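Local coordinates for protein purine nucleoside phosphorylase YlmD (Geobacillus stearothermophilus, PDB 6T0Y) that splits adenosine, inosine and S-methyl-5'-thioadenosine with phosphate into free base and the sugar 1-phosphate, and also deaminates adenosine, using a catalytic zinc ion, at residues A124-I129 against L141-W146. Residues are numbered along the deposited sequence; the frame is centred on the assembly and turned at random.
With ZN (zinc ion), chain C.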
loop_
_atom_site.group_PDB
_atom_site.type_symbol
_atom_site.label_atom_id
_atom_site.label_comp_id
_atom_site.label_asym_id
_atom_site.label_seq_id
_atom_site.Cartn_x
_atom_site.Cartn_y
_atom_site.Cartn_z
ATOM N N ALA A 124 2.825 7.230 -2.947
ATOM C CA ALA A 124 2.577 8.231 -3.991
ATOM C C ALA A 124 3.025 7.695 -5.348
ATOM O O ALA A 124 3.851 8.324 -6.017
ATOM C CB ALA A 124 3.301 9.537 -3.710
ATOM N N ASP A 125 2.538 6.505 -5.700
ATOM C CA ASP A 125 2.706 5.818 -6.979
ATOM C C ASP A 125 2.947 4.320 -6.806
ATOM O O ASP A 125 2.516 3.513 -7.627
ATOM C CB ASP A 125 3.884 6.292 -7.831
ATOM C CG ASP A 125 3.633 7.575 -8.617
ATOM O OD1 ASP A 125 4.638 8.113 -9.125
ATOM O OD2 ASP A 125 2.484 8.064 -8.750
ATOM N N CYS A 126 3.666 3.921 -5.757
ATOM C CA CYS A 126 3.931 2.512 -5.537
ATOM C C CYS A 126 2.646 1.786 -5.152
ATOM O O CYS A 126 1.665 2.386 -4.749
ATOM C CB CYS A 126 4.993 2.365 -4.448
ATOM S SG CYS A 126 6.654 2.908 -4.912
ATOM N N VAL A 127 2.637 0.464 -5.297
ATOM C CA VAL A 127 1.387 -0.278 -5.160
ATOM C C VAL A 127 1.097 -0.581 -3.696
ATOM O O VAL A 127 1.907 -1.248 -3.032
ATOM C CB VAL A 127 1.413 -1.595 -5.955
ATOM C CG1 VAL A 127 0.119 -2.328 -5.785
ATOM C CG2 VAL A 127 1.704 -1.344 -7.410
ATOM N N PRO A 128 -0.051 -0.150 -3.173
ATOM C CA PRO A 128 -0.466 -0.591 -1.846
ATOM C C PRO A 128 -1.240 -1.891 -1.960
ATOM O O PRO A 128 -2.227 -1.973 -2.695
ATOM C CB PRO A 128 -1.348 0.556 -1.367
ATOM C CG PRO A 128 -1.907 1.157 -2.605
ATOM C CD PRO A 128 -1.020 0.798 -3.755
ATOM N N ILE A 129 -0.816 -2.906 -1.220
ATOM C CA ILE A 129 -1.457 -4.205 -1.271
ATOM C C ILE A 129 -2.040 -4.489 0.095
ATOM O O ILE A 129 -1.299 -4.626 1.070
ATOM C CB ILE A 129 -0.503 -5.326 -1.678
ATOM C CG1 ILE A 129 0.262 -4.927 -2.934
ATOM C CG2 ILE A 129 -1.280 -6.596 -1.911
ATOM C CD1 ILE A 129 1.344 -5.882 -3.308
ATOM N N LEU A 141 -0.631 -5.205 5.162
ATOM C CA LEU A 141 -0.440 -4.115 4.220
ATOM C C LEU A 141 1.007 -4.104 3.772
ATOM O O LEU A 141 1.919 -4.145 4.597
ATOM C CB LEU A 141 -0.830 -2.794 4.896
ATOM C CG LEU A 141 -0.783 -1.522 4.062
ATOM C CD1 LEU A 141 -1.601 -1.615 2.800
ATOM C CD2 LEU A 141 -1.245 -0.362 4.937
ATOM N N ALA A 142 1.215 -4.070 2.468
ATOM C CA ALA A 142 2.545 -4.068 1.893
ATOM C C ALA A 142 2.683 -2.950 0.871
ATOM O O ALA A 142 1.724 -2.560 0.212
ATOM C CB ALA A 142 2.857 -5.396 1.212
ATOM N N HIS A 143 3.902 -2.461 0.761
ATOM C CA HIS A 143 4.321 -1.409 -0.157
ATOM C C HIS A 143 5.179 -2.053 -1.231
ATOM O O HIS A 143 6.254 -2.572 -0.943
ATOM C CB HIS A 143 5.080 -0.374 0.689
ATOM C CG HIS A 143 5.985 0.549 -0.063
ATOM N ND1 HIS A 143 7.362 0.470 0.022
ATOM C CD2 HIS A 143 5.719 1.654 -0.795
ATOM C CE1 HIS A 143 7.898 1.438 -0.698
ATOM N NE2 HIS A 143 6.923 2.158 -1.225
ATOM N N ALA A 144 4.717 -2.006 -2.475
ATOM C CA ALA A 144 5.408 -2.642 -3.591
ATOM C C ALA A 144 5.644 -1.668 -4.749
ATOM O O ALA A 144 4.773 -1.478 -5.594
ATOM C CB ALA A 144 4.612 -3.864 -4.041
ATOM N N GLY A 145 6.833 -1.073 -4.815
ATOM C CA GLY A 145 7.333 -0.508 -6.052
ATOM C C GLY A 145 7.990 -1.597 -6.875
ATOM O O GLY A 145 7.822 -2.785 -6.612
ATOM N N TRP A 146 8.771 -1.201 -7.879
ATOM C CA TRP A 146 9.344 -2.235 -8.731
ATOM C C TRP A 146 10.309 -3.116 -7.954
ATOM O O TRP A 146 10.386 -4.326 -8.187
ATOM C CB TRP A 146 9.977 -1.644 -9.989
ATOM C CG TRP A 146 11.315 -0.985 -9.859
ATOM C CD1 TRP A 146 11.571 0.352 -9.728
ATOM C CD2 TRP A 146 12.589 -1.633 -9.912
ATOM N NE1 TRP A 146 12.921 0.568 -9.694
ATOM C CE2 TRP A 146 13.571 -0.632 -9.814
ATOM C CE3 TRP A 146 12.992 -2.960 -10.039
ATOM C CZ2 TRP A 146 14.934 -0.919 -9.828
ATOM C CZ3 TRP A 146 14.358 -3.241 -10.059
ATOM C CH2 TRP A 146 15.304 -2.225 -9.939
HETATM ZN ZN ZN C . 7.576 3.434 -2.589
#
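NE2 of His143 binds the zinc ion at 2.0 Å, and SG of Cys126, from the other segment, binds the same metal. With CG anti to the backbone N (chi1 160°), the imidazole of His143 stands out from the face it shares with Pro128 and slants toward the Cys126 end of the hairpin, where CB of Cys126 lies obliquely to the ring, 3.8 Å from NE2. Asp108 accepts a hydrogen bond from ND1, which fixes the ring's rotation, keeps NE2 available to the metal and may make it a stronger donor. Gly145, with no side chain, lets SG of Cys126 lie against its CA, 3.7 Å away, at the N-cap of helix 146-150.

Behind the metal runs an antiparallel ladder. Val127 and Ala144 exchange two backbone bonds, as do Ile129 and Ala142; Ile129 N meets Ala142 O at 2.9 Å. Between these pairs Pro128 faces His143 in a non-hydrogen-bonded pair, a place where proline's missing N-H costs no bond across this ladder. On the opposite face Val127, Ile129, Ala142 and Ala144 lie together, with CD1 of Ile129 3.9 Å from CB of Ala144; Val127, Ile129 and Ala144 also touch helix 219-229. His81, from elsewhere in the chain, joins His143 on the hairpin's second strand and Cys126 just before its first, completing the protein's share of the catalytic zinc site characteristic of the YfiH/LACC1 family.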